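Local atomic coordinates of endo-beta-1,4-xylanase Xyn10C (Pseudomonas cellulosa, PDB entry 1GNY), a protein that cleaves internal beta-1,4 linkages of the xylan backbone through its C-terminal domain, while its N-terminal family 15 carbohydrate-binding module binds xylan and xylooligosaccharides. Residues G19-S24 / D40-V45; R50-E55 / F119-R124; Q81-W86 / D125-I130. All blocks are in the same frame, centred on the assembly; numbering follows the deposited sequence.

Interaction 1: G19-S24 / D40-V45; sequences GSTSHS and DGVGAV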
loop_
_atom_site.group_PDB
_atom_site.type_symbol
_atom_site.label_atom_id
_atom_site.label_comp_id
_atom_site.label_asym_id
_atom_site.label_seq_id
_atom_site.Cartn_x
_atom_site.Cartn_y
_atom_site.Cartn_z
ATOM N N GLY A 19 4.961 12.045 -5.131
ATOM C CA GLY A 19 5.385 13.371 -4.673
ATOM C C GLY A 19 6.596 13.871 -5.455
ATOM O O GLY A 19 6.781 13.496 -6.608
ATOM N N SER A 20 7.433 14.645 -4.783
ATOM C CA SER A 20 8.570 15.329 -5.416
ATOM C C SER A 20 9.938 14.613 -5.319
ATOM O O SER A 20 10.966 15.210 -5.634
ATOM C CB SER A 20 8.696 16.731 -4.820
ATOM O OG SER A 20 8.990 16.629 -3.432
ATOM N N THR A 21 9.934 13.366 -4.865
ATOM C CA THR A 21 11.138 12.560 -4.777
ATOM C C THR A 21 10.988 11.303 -5.624
ATOM O O THR A 21 10.023 10.561 -5.490
ATOM C CB THR A 21 11.389 12.138 -3.345
ATOM O OG1 THR A 21 11.593 13.296 -2.512
ATOM C CG2 THR A 21 12.647 11.354 -3.225
ATOM N N SER A 22 11.985 11.059 -6.457
ATOM C CA SER A 22 11.991 9.871 -7.325
ATOM C C SER A 22 12.262 8.600 -6.537
ATOM O O SER A 22 12.978 8.600 -5.537
ATOM C CB SER A 22 13.053 10.040 -8.397
ATOM O OG SER A 22 12.729 11.172 -9.198
ATOM N N HIS A 23 11.714 7.490 -7.014
ATOM C CA HIS A 23 11.916 6.215 -6.341
ATOM C C HIS A 23 13.068 5.403 -6.961
ATOM O O HIS A 23 13.478 5.657 -8.095
ATOM C CB HIS A 23 10.605 5.376 -6.376
ATOM C CG HIS A 23 10.195 4.889 -7.737
ATOM N ND1 HIS A 23 10.701 3.733 -8.311
ATOM C CD2 HIS A 23 9.323 5.397 -8.641
ATOM C CE1 HIS A 23 10.154 3.555 -9.497
ATOM N NE2 HIS A 23 9.314 4.551 -9.730
ATOM N N SER A 24 13.549 4.414 -6.232
ATOM C CA SER A 24 14.596 3.486 -6.711
ATOM C C SER A 24 14.103 2.039 -6.945
ATOM O O SER A 24 14.864 1.096 -6.797
ATOM C CB SER A 24 15.831 3.503 -5.787
ATOM O OG SER A 24 15.594 3.086 -4.452
ATOM N N ASP A 40 9.236 11.769 0.803
ATOM C CA ASP A 40 7.772 11.827 0.851
ATOM C C ASP A 40 7.184 11.363 -0.497
ATOM O O ASP A 40 7.667 11.760 -1.567
ATOM C CB ASP A 40 7.306 13.265 1.175
ATOM C CG ASP A 40 5.815 13.390 1.262
ATOM O OD1 ASP A 40 5.217 13.110 2.336
ATOM O OD2 ASP A 40 5.138 13.772 0.274
ATOM N N GLY A 41 6.210 10.468 -0.423
ATOM C CA GLY A 41 5.550 9.914 -1.599
ATOM C C GLY A 41 6.232 8.742 -2.279
ATOM O O GLY A 41 5.708 8.273 -3.266
ATOM N N VAL A 42 7.346 8.257 -1.735
ATOM C CA VAL A 42 8.050 7.098 -2.311
ATOM C C VAL A 42 7.392 5.862 -1.691
ATOM O O VAL A 42 7.200 5.798 -0.472
ATOM C CB VAL A 42 9.586 7.148 -2.086
ATOM C CG1 VAL A 42 10.274 5.871 -2.561
ATOM C CG2 VAL A 42 10.164 8.390 -2.799
ATOM N N GLY A 43 7.069 4.888 -2.527
ATOM C CA GLY A 43 6.423 3.670 -2.078
ATOM C C GLY A 43 6.603 2.478 -2.991
ATOM O O GLY A 43 7.472 2.454 -3.860
ATOM N N ALA A 44 5.706 1.503 -2.784
ATOM C CA ALA A 44 5.654 0.247 -3.548
ATOM C C ALA A 44 4.206 -0.073 -3.857
ATOM O O ALA A 44 3.372 0.075 -2.982
ATOM C CB ALA A 44 6.257 -0.843 -2.772
ATOM N N VAL A 45 3.952 -0.494 -5.094
ATOM C CA VAL A 45 2.599 -0.746 -5.597
ATOM C C VAL A 45 2.471 -2.006 -6.454
ATOM O O VAL A 45 3.480 -2.511 -6.961
ATOM C CB VAL A 45 2.075 0.453 -6.464
ATOM C CG1 VAL A 45 1.928 1.766 -5.638
ATOM C CG2 VAL A 45 2.899 0.669 -7.686
HETATM O O HOH W 1 7.611 11.077 -4.235
HETATM O O HOH W 2 9.340 14.115 -1.893
HETATM O O HOH W 3 6.546 15.376 -1.814
#

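Interaction 2: R50-E55 / F119-R124; sequences RPTTLE and FNQTAR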
loop_
_atom_site.group_PDB
_atom_site.type_symbol
_atom_site.label_atom_id
_atom_site.label_comp_id
_atom_site.label_asym_id
_atom_site.label_seq_id
_atom_site.Cartn_x
_atom_site.Cartn_y
_atom_site.Cartn_z
ATOM N N ARG A 50 -8.769 -5.264 -13.348
ATOM C CA ARG A 50 -10.167 -4.969 -13.580
ATOM C C ARG A 50 -10.967 -6.212 -14.001
ATOM O O ARG A 50 -10.402 -7.207 -14.535
ATOM C CB ARG A 50 -10.311 -3.904 -14.656
ATOM C CG ARG A 50 -9.542 -4.248 -15.932
ATOM C CD ARG A 50 -9.939 -3.366 -17.071
ATOM N NE ARG A 50 -9.126 -3.242 -18.248
ATOM C CZ ARG A 50 -7.806 -3.322 -18.398
ATOM N NH1 ARG A 50 -6.905 -4.071 -17.724
ATOM N NH2 ARG A 50 -7.443 -2.710 -19.493
ATOM N N PRO A 51 -12.276 -6.186 -13.724
ATOM C CA PRO A 51 -13.036 -5.106 -13.063
ATOM C C PRO A 51 -12.900 -5.213 -11.579
ATOM O O PRO A 51 -12.408 -6.245 -11.074
ATOM C CB PRO A 51 -14.463 -5.432 -13.478
ATOM C CG PRO A 51 -14.460 -6.973 -13.436
ATOM C CD PRO A 51 -13.124 -7.363 -14.008
ATOM N N THR A 52 -13.327 -4.173 -10.875
ATOM C CA THR A 52 -13.263 -4.178 -9.416
ATOM C C THR A 52 -14.582 -3.853 -8.732
ATOM O O THR A 52 -15.377 -3.029 -9.210
ATOM C CB THR A 52 -12.178 -3.198 -8.871
ATOM O OG1 THR A 52 -12.549 -1.824 -9.112
ATOM C CG2 THR A 52 -10.834 -3.431 -9.585
ATOM N N THR A 53 -14.750 -4.519 -7.606
ATOM C CA THR A 53 -15.814 -4.215 -6.620
ATOM C C THR A 53 -15.095 -4.055 -5.275
ATOM O O THR A 53 -15.129 -4.945 -4.408
ATOM C CB THR A 53 -16.860 -5.307 -6.579
ATOM O OG1 THR A 53 -17.480 -5.411 -7.877
ATOM C CG2 THR A 53 -17.995 -4.956 -5.625
ATOM N N LEU A 54 -14.383 -2.932 -5.182
ATOM C CA LEU A 54 -13.526 -2.627 -4.024
ATOM C C LEU A 54 -14.123 -1.711 -2.951
ATOM O O LEU A 54 -13.510 -1.527 -1.899
ATOM C CB LEU A 54 -12.159 -2.096 -4.503
ATOM C CG LEU A 54 -11.186 -3.157 -4.961
ATOM C CD1 LEU A 54 -10.031 -2.494 -5.762
ATOM C CD2 LEU A 54 -10.640 -4.025 -3.823
ATOM N N GLU A 55 -15.324 -1.187 -3.170
ATOM C CA GLU A 55 -15.931 -0.343 -2.125
ATOM C C GLU A 55 -16.221 -1.204 -0.901
ATOM O O GLU A 55 -16.712 -2.330 -1.035
ATOM C CB GLU A 55 -17.198 0.350 -2.637
ATOM C CG GLU A 55 -16.936 1.443 -3.655
ATOM C CD GLU A 55 -16.210 2.656 -3.059
ATOM O OE1 GLU A 55 -16.287 2.850 -1.816
ATOM O OE2 GLU A 55 -15.566 3.388 -3.833
ATOM N N PHE A 119 -14.741 2.999 -6.657
ATOM C CA PHE A 119 -14.004 1.708 -6.673
ATOM C C PHE A 119 -14.847 0.483 -7.110
ATOM O O PHE A 119 -14.307 -0.648 -7.182
ATOM C CB PHE A 119 -13.267 1.451 -5.368
ATOM C CG PHE A 119 -12.029 2.301 -5.182
ATOM C CD1 PHE A 119 -10.839 1.938 -5.783
ATOM C CD2 PHE A 119 -12.034 3.414 -4.347
ATOM C CE1 PHE A 119 -9.699 2.693 -5.625
ATOM C CE2 PHE A 119 -10.888 4.183 -4.194
ATOM C CZ PHE A 119 -9.723 3.830 -4.810
ATOM N N ASN A 120 -16.142 0.710 -7.392
ATOM C CA ASN A 120 -17.015 -0.305 -8.028
ATOM C C ASN A 120 -17.164 0.105 -9.494
ATOM O O ASN A 120 -17.913 1.018 -9.786
ATOM C CB ASN A 120 -18.375 -0.428 -7.323
ATOM C CG ASN A 120 -18.255 -1.054 -5.938
ATOM O OD1 ASN A 120 -17.150 -1.437 -5.498
ATOM N ND2 ASN A 120 -19.385 -1.139 -5.219
ATOM N N GLN A 121 -16.402 -0.550 -10.376
ATOM C CA GLN A 121 -16.173 -0.092 -11.760
ATOM C C GLN A 121 -15.511 -1.145 -12.613
ATOM O O GLN A 121 -14.895 -2.078 -12.088
ATOM C CB GLN A 121 -15.321 1.197 -11.776
ATOM C CG GLN A 121 -13.930 1.085 -11.129
ATOM C CD GLN A 121 -12.846 0.653 -12.085
ATOM O OE1 GLN A 121 -12.704 1.205 -13.182
ATOM N NE2 GLN A 121 -12.054 -0.348 -11.667
ATOM N N THR A 122 -15.620 -0.973 -13.935
ATOM C CA THR A 122 -15.092 -1.955 -14.914
ATOM C C THR A 122 -13.966 -1.496 -15.837
ATOM O O THR A 122 -13.243 -2.330 -16.397
ATOM C CB THR A 122 -16.228 -2.461 -15.840
ATOM O OG1 THR A 122 -16.839 -1.340 -16.485
ATOM C CG2 THR A 122 -17.348 -3.141 -15.053
ATOM N N ALA A 123 -13.842 -0.192 -16.002
ATOM C CA ALA A 123 -12.909 0.413 -16.966
ATOM C C ALA A 123 -11.401 0.291 -16.680
ATOM O O ALA A 123 -10.599 0.113 -17.593
ATOM C CB ALA A 123 -13.277 1.892 -17.139
ATOM N N ARG A 124 -11.017 0.405 -15.420
ATOM C CA ARG A 124 -9.587 0.535 -15.072
ATOM C C ARG A 124 -9.051 -0.483 -14.085
ATOM O O ARG A 124 -9.776 -0.971 -13.233
ATOM C CB ARG A 124 -9.375 1.914 -14.471
ATOM C CG ARG A 124 -9.771 3.042 -15.410
ATOM C CD ARG A 124 -9.639 4.427 -14.787
ATOM N NE ARG A 124 -9.999 5.514 -15.700
ATOM C CZ ARG A 124 -9.300 5.913 -16.766
ATOM N NH1 ARG A 124 -8.132 5.347 -17.095
ATOM N NH2 ARG A 124 -9.755 6.929 -17.509
HETATM O O HOH W 4 -19.096 -2.836 -2.638
#

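Interaction 3: Q81-W86 / D125-I130; sequences QLKEDW and DVQVGI. With XYP (beta-D-xylopyranose), chain B; XYP (beta-D-xylopyranose), chain C.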
loop_
_atom_site.group_PDB
_atom_site.type_symbol
_atom_site.label_atom_id
_atom_site.label_comp_id
_atom_site.label_asym_id
_atom_site.label_seq_id
_atom_site.Cartn_x
_atom_site.Cartn_y
_atom_site.Cartn_z
ATOM N N GLN A 81 -5.805 3.805 -6.009
ATOM C CA GLN A 81 -6.239 4.835 -6.991
ATOM C C GLN A 81 -6.489 4.170 -8.353
ATOM O O GLN A 81 -5.949 3.104 -8.677
ATOM C CB GLN A 81 -5.174 5.969 -7.140
ATOM C CG GLN A 81 -3.802 5.443 -7.573
ATOM C CD GLN A 81 -2.610 6.418 -7.446
ATOM O OE1 GLN A 81 -1.482 5.955 -7.234
ATOM N NE2 GLN A 81 -2.833 7.734 -7.682
ATOM N N LEU A 82 -7.290 4.834 -9.151
ATOM C CA LEU A 82 -7.602 4.373 -10.503
ATOM C C LEU A 82 -6.410 4.583 -11.431
ATOM O O LEU A 82 -5.897 5.676 -11.511
ATOM C CB LEU A 82 -8.823 5.141 -11.015
ATOM C CG LEU A 82 -10.103 4.954 -10.204
ATOM C CD1 LEU A 82 -11.245 5.786 -10.840
ATOM C CD2 LEU A 82 -10.523 3.494 -10.112
ATOM N N LYS A 83 -5.944 3.525 -12.071
ATOM C CA LYS A 83 -4.764 3.600 -12.942
ATOM C C LYS A 83 -5.080 4.430 -14.139
ATOM O O LYS A 83 -6.088 4.229 -14.808
ATOM C CB LYS A 83 -4.295 2.250 -13.429
ATOM C CG LYS A 83 -3.382 1.560 -12.554
ATOM C CD LYS A 83 -2.586 0.487 -13.324
ATOM C CE LYS A 83 -1.176 0.875 -13.665
ATOM N NZ LYS A 83 -0.477 -0.250 -14.315
ATOM N N GLU A 84 -4.223 5.403 -14.374
ATOM C CA GLU A 84 -4.393 6.383 -15.441
ATOM C C GLU A 84 -5.468 7.461 -15.174
ATOM O O GLU A 84 -5.748 8.256 -16.061
ATOM C CB GLU A 84 -4.638 5.683 -16.778
ATOM C CG GLU A 84 -3.668 6.092 -17.842
ATOM C CD GLU A 84 -2.261 5.642 -17.505
ATOM O OE1 GLU A 84 -2.006 4.417 -17.503
ATOM O OE2 GLU A 84 -1.431 6.523 -17.194
ATOM N N ASP A 85 -6.102 7.448 -13.998
ATOM C CA ASP A 85 -6.998 8.541 -13.535
ATOM C C ASP A 85 -6.602 8.772 -12.082
ATOM O O ASP A 85 -7.414 8.703 -11.159
ATOM C CB ASP A 85 -8.502 8.206 -13.676
ATOM C CG ASP A 85 -9.411 9.463 -13.648
ATOM O OD1 ASP A 85 -8.943 10.614 -13.449
ATOM O OD2 ASP A 85 -10.648 9.400 -13.780
ATOM N N TRP A 86 -5.322 9.103 -11.938
ATOM C CA TRP A 86 -4.599 9.083 -10.652
ATOM C C TRP A 86 -5.150 9.827 -9.436
ATOM O O TRP A 86 -4.977 9.361 -8.332
ATOM C CB TRP A 86 -3.154 9.513 -10.873
ATOM C CG TRP A 86 -2.438 8.833 -12.020
ATOM C CD1 TRP A 86 -2.061 9.404 -13.190
ATOM C CD2 TRP A 86 -1.994 7.473 -12.077
ATOM N NE1 TRP A 86 -1.367 8.506 -13.965
ATOM C CE2 TRP A 86 -1.334 7.299 -13.316
ATOM C CE3 TRP A 86 -2.084 6.382 -11.207
ATOM C CZ2 TRP A 86 -0.768 6.084 -13.707
ATOM C CZ3 TRP A 86 -1.524 5.190 -11.587
ATOM C CH2 TRP A 86 -0.878 5.042 -12.831
ATOM N N ASP A 125 -7.763 -0.776 -14.207
ATOM C CA ASP A 125 -7.077 -1.527 -13.167
ATOM C C ASP A 125 -6.947 -0.527 -12.006
ATOM O O ASP A 125 -6.990 0.694 -12.207
ATOM C CB ASP A 125 -5.677 -1.947 -13.584
ATOM C CG ASP A 125 -5.651 -2.985 -14.703
ATOM O OD1 ASP A 125 -6.576 -3.825 -14.804
ATOM O OD2 ASP A 125 -4.667 -3.054 -15.503
ATOM N N VAL A 126 -6.810 -1.072 -10.813
ATOM C CA VAL A 126 -6.646 -0.250 -9.600
ATOM C C VAL A 126 -5.237 -0.492 -9.068
ATOM O O VAL A 126 -4.856 -1.646 -8.780
ATOM C CB VAL A 126 -7.708 -0.576 -8.570
ATOM C CG1 VAL A 126 -7.452 0.127 -7.233
ATOM C CG2 VAL A 126 -9.058 -0.144 -9.099
ATOM N N GLN A 127 -4.504 0.609 -8.905
ATOM C CA GLN A 127 -3.162 0.581 -8.325
ATOM C C GLN A 127 -3.267 0.700 -6.828
ATOM O O GLN A 127 -3.885 1.653 -6.344
ATOM C CB GLN A 127 -2.296 1.707 -8.867
ATOM C CG GLN A 127 -0.855 1.748 -8.354
ATOM C CD GLN A 127 -0.035 2.780 -9.105
ATOM O OE1 GLN A 127 0.601 2.438 -10.115
ATOM N NE2 GLN A 127 -0.006 4.013 -8.594
ATOM N N VAL A 128 -2.679 -0.253 -6.117
ATOM C CA VAL A 128 -2.727 -0.316 -4.651
ATOM C C VAL A 128 -1.308 -0.352 -4.107
ATOM O O VAL A 128 -0.430 -0.994 -4.695
ATOM C CB VAL A 128 -3.504 -1.588 -4.155
ATOM C CG1 VAL A 128 -3.564 -1.638 -2.612
ATOM C CG2 VAL A 128 -4.891 -1.649 -4.759
ATOM N N GLY A 129 -1.043 0.326 -3.004
ATOM C CA GLY A 129 0.281 0.235 -2.415
ATOM C C GLY A 129 0.427 0.884 -1.068
ATOM O O GLY A 129 -0.601 1.124 -0.409
ATOM N N ILE A 130 1.675 1.082 -0.673
ATOM C CA ILE A 130 2.034 1.748 0.599
ATOM C C ILE A 130 3.179 2.703 0.329
ATOM O O ILE A 130 4.093 2.383 -0.433
ATOM C CB ILE A 130 2.350 0.705 1.725
ATOM C CG1 ILE A 130 2.406 1.387 3.103
ATOM C CG2 ILE A 130 3.566 -0.130 1.385
ATOM C CD1 ILE A 130 2.521 0.374 4.278
HETATM C C1 XYP B . 2.127 8.111 -10.996
HETATM C C2 XYP B . 2.019 7.369 -9.673
HETATM C C3 XYP B . 0.771 7.803 -8.908
HETATM C C4 XYP B . 0.662 9.330 -8.872
HETATM C C5 XYP B . 0.829 9.865 -10.280
HETATM O O2 XYP B . 1.931 5.967 -9.904
HETATM O O3 XYP B . 0.799 7.288 -7.585
HETATM O O4 XYP B . -0.620 9.660 -8.388
HETATM O O5 XYP B . 2.055 9.462 -10.851
HETATM C C1 XYP C . -0.744 10.773 -7.495
HETATM C C2 XYP C . -1.939 11.591 -7.948
HETATM C C3 XYP C . -2.107 12.747 -6.979
HETATM C C4 XYP C . -2.241 12.232 -5.562
HETATM C C5 XYP C . -1.061 11.332 -5.273
HETATM O O2 XYP C . -1.715 12.108 -9.257
HETATM O O3 XYP C . -3.311 13.448 -7.239
HETATM O O4 XYP C . -2.229 13.343 -4.667
HETATM O O5 XYP C . -0.939 10.290 -6.252
HETATM O O HOH W 5 -2.290 -1.886 -15.936
#

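Interaction 1: G19-S24 / D40-V45
With CG1 of Val-42 anti to the backbone N (chi1 174°) and CG2 anti to the carbonyl carbon, the two methyls are spread beneath the 19-24 loop, CG1 serving His-23 and CG2 serving Thr-21. In Thr-21, OG1 lies beside the backbone N (chi1 -62°), which leaves Thr-21 CG2 anti to that N and 3.9 Å from Val-42 CG2, the two side chains crossing at about a right angle. Val-42 CG2 also lies 3.5 Å from Thr-21 O, and Val-42 CG1 meets His-23 CB at 3.9 Å. The imidazole turns away from this contact, its ND1 hydrogen-bonded to Gly-25 N. An alanine at Val-42 would probably leave the Thr-21 methyl and His-23 CB without their apolar partners and open a gap under the loop.

The polar half runs through water. Water 1 accepts from Gly-19 N and donates to both Thr-21 O and Asp-40 O, the last at 2.8 Å. Water 2 gives a second proton to Asp-40 O at 2.9 Å and is hydrogen-bonded to Ser-20 OG, so two waters grip one carbonyl. Water 3 joins Ser-20 N to Asp-40 OD2, to which it donates at 3.0 Å; OD1 of that carboxylate is bonded to Gly-134 N. Gly-41 has positive phi (84°), and a CB there would fall 2.7 Å from Gly-19 N, evidence that the close approach of the chains depends on glycine. Backbone bonds of Gly-41 to Ser-18 and Ala-132 place this point between neighbouring strands. The arrangement is that of a connecting loop folded back, over water, onto the start of a strand in the beta-sandwich of this N-terminal carbohydrate-binding module, beside the groove where Asn-16 binds sugar.

Interaction 2: R50-E55 / F119-R124
Phe-119 N donates to Glu-55 OE2 (3.0 Å), using the anti lone pair of that oxygen, which also lies at the edge of the phenyl ring, in its plane; the other oxygen, OE1, is bonded to Glu-114 N. Phe-119 O accepts two protons, from Thr-52 OG1 (2.9 Å) and Leu-54 N (3.0 Å), the donors standing above opposite faces of the carbonyl plane. At Asn-120, chi1 of -70° sets CG against CB and CG of Glu-55, and OD1 takes the proton of Glu-55 N at 3.0 Å, while water 4 links ND2 to Glu-55 O. Gln-121 forms the antiparallel hydrogen-bonded pair with Thr-52, both backbone bonds measuring 2.9 Å. Its bent side chain sends NE2 to Thr-52 OG1 at 3.0 Å, nearly straight at 172°, and on to Arg-124 O; its OE1 accepts from Arg-124 N. Thr-122 presents CG2 to Pro-51 CB at 4.0 Å, beside a cis peptide bond. Arg-124 O lies 3.3 Å from Arg-50 CB. Only two pairs form beta bridges, so side chains supply much of the bonding: Thr-52 OG1 accepts from Gln-121 NE2 and donates to Phe-119 O, and engagement of both Gln-121 amide protons should hold that amide against flipping.

Interaction 3: Q81-W86 / D125-I130
In the antiparallel hydrogen-bonded pair of Gln-81 and Gln-127 the side chains lie side by side, pointing the same way, amide planes 67° apart. Gln-127 extends from CG anti to the backbone N (chi1 -178°), and its NE2 reaches Gln-81 OE1 at 2.8 Å, from above that carbonyl plane. The same NE2 donates to O2 of the chain B xylose at 3.0 Å, whereas Gln-127 OE1 accepts from Arg-14 NH2. Gln-81 NE2 donates to Trp-86 O at 2.8 Å. Gln-81 NE2 also bonds O4 of the chain B xylose at 3.0 Å and, weakly, O5 of the chain C sugar; O3 of the chain B xylose lies 2.7 Å from Gln-81 OE1.

The Trp-86 ring is inclined 31° to the Gln-127 amide, CZ3 standing 3.6 Å from NE2. One ring face carries the chain B xylose, whose C1 sits over the centre 4.2 Å above the plane; Glu-84 N backs the opposite face toward the rim.

Lys-83 crosses Gln-127 at about a right angle, CG against CB at 3.8 Å. Its ammonium pairs with Asp-47 and reaches Asp-125 OD2 through water 5; Asp-125 OD1 is salt-bridged to Arg-50.

The sugar's placement is consistent with the CH-pi contacts usual between pyranoses and tryptophan; the amides hydrogen-bond its O2 hydroxyl and glycosidic O4, and since a protein acceptor takes one proton of each NE2, the other is probably held toward the sugar.

Interactions 1 and 3 share the five-stranded sheet: strands 42-48 and 126-133 are neighbours, Ala-44 N lying 3.0 Å from Ile-130 O and Val-45 CB packing on Gln-127 CG. Interaction 2 belongs to a separate two-stranded sheet, about 12 Å from interaction 1 between nearest atoms, yet it touches interaction 3 through the salt bridge of Arg-50 NH1 to Asp-125 OD1. All three are partly buried, but none of the touching residues of interaction 3 is exposed, whereas interactions 1 and 2 include exposed ones. Chemistry follows place: water bridges at the loop, direct side-chain and backbone bonds at the small sheet, and sugar recognition in the groove.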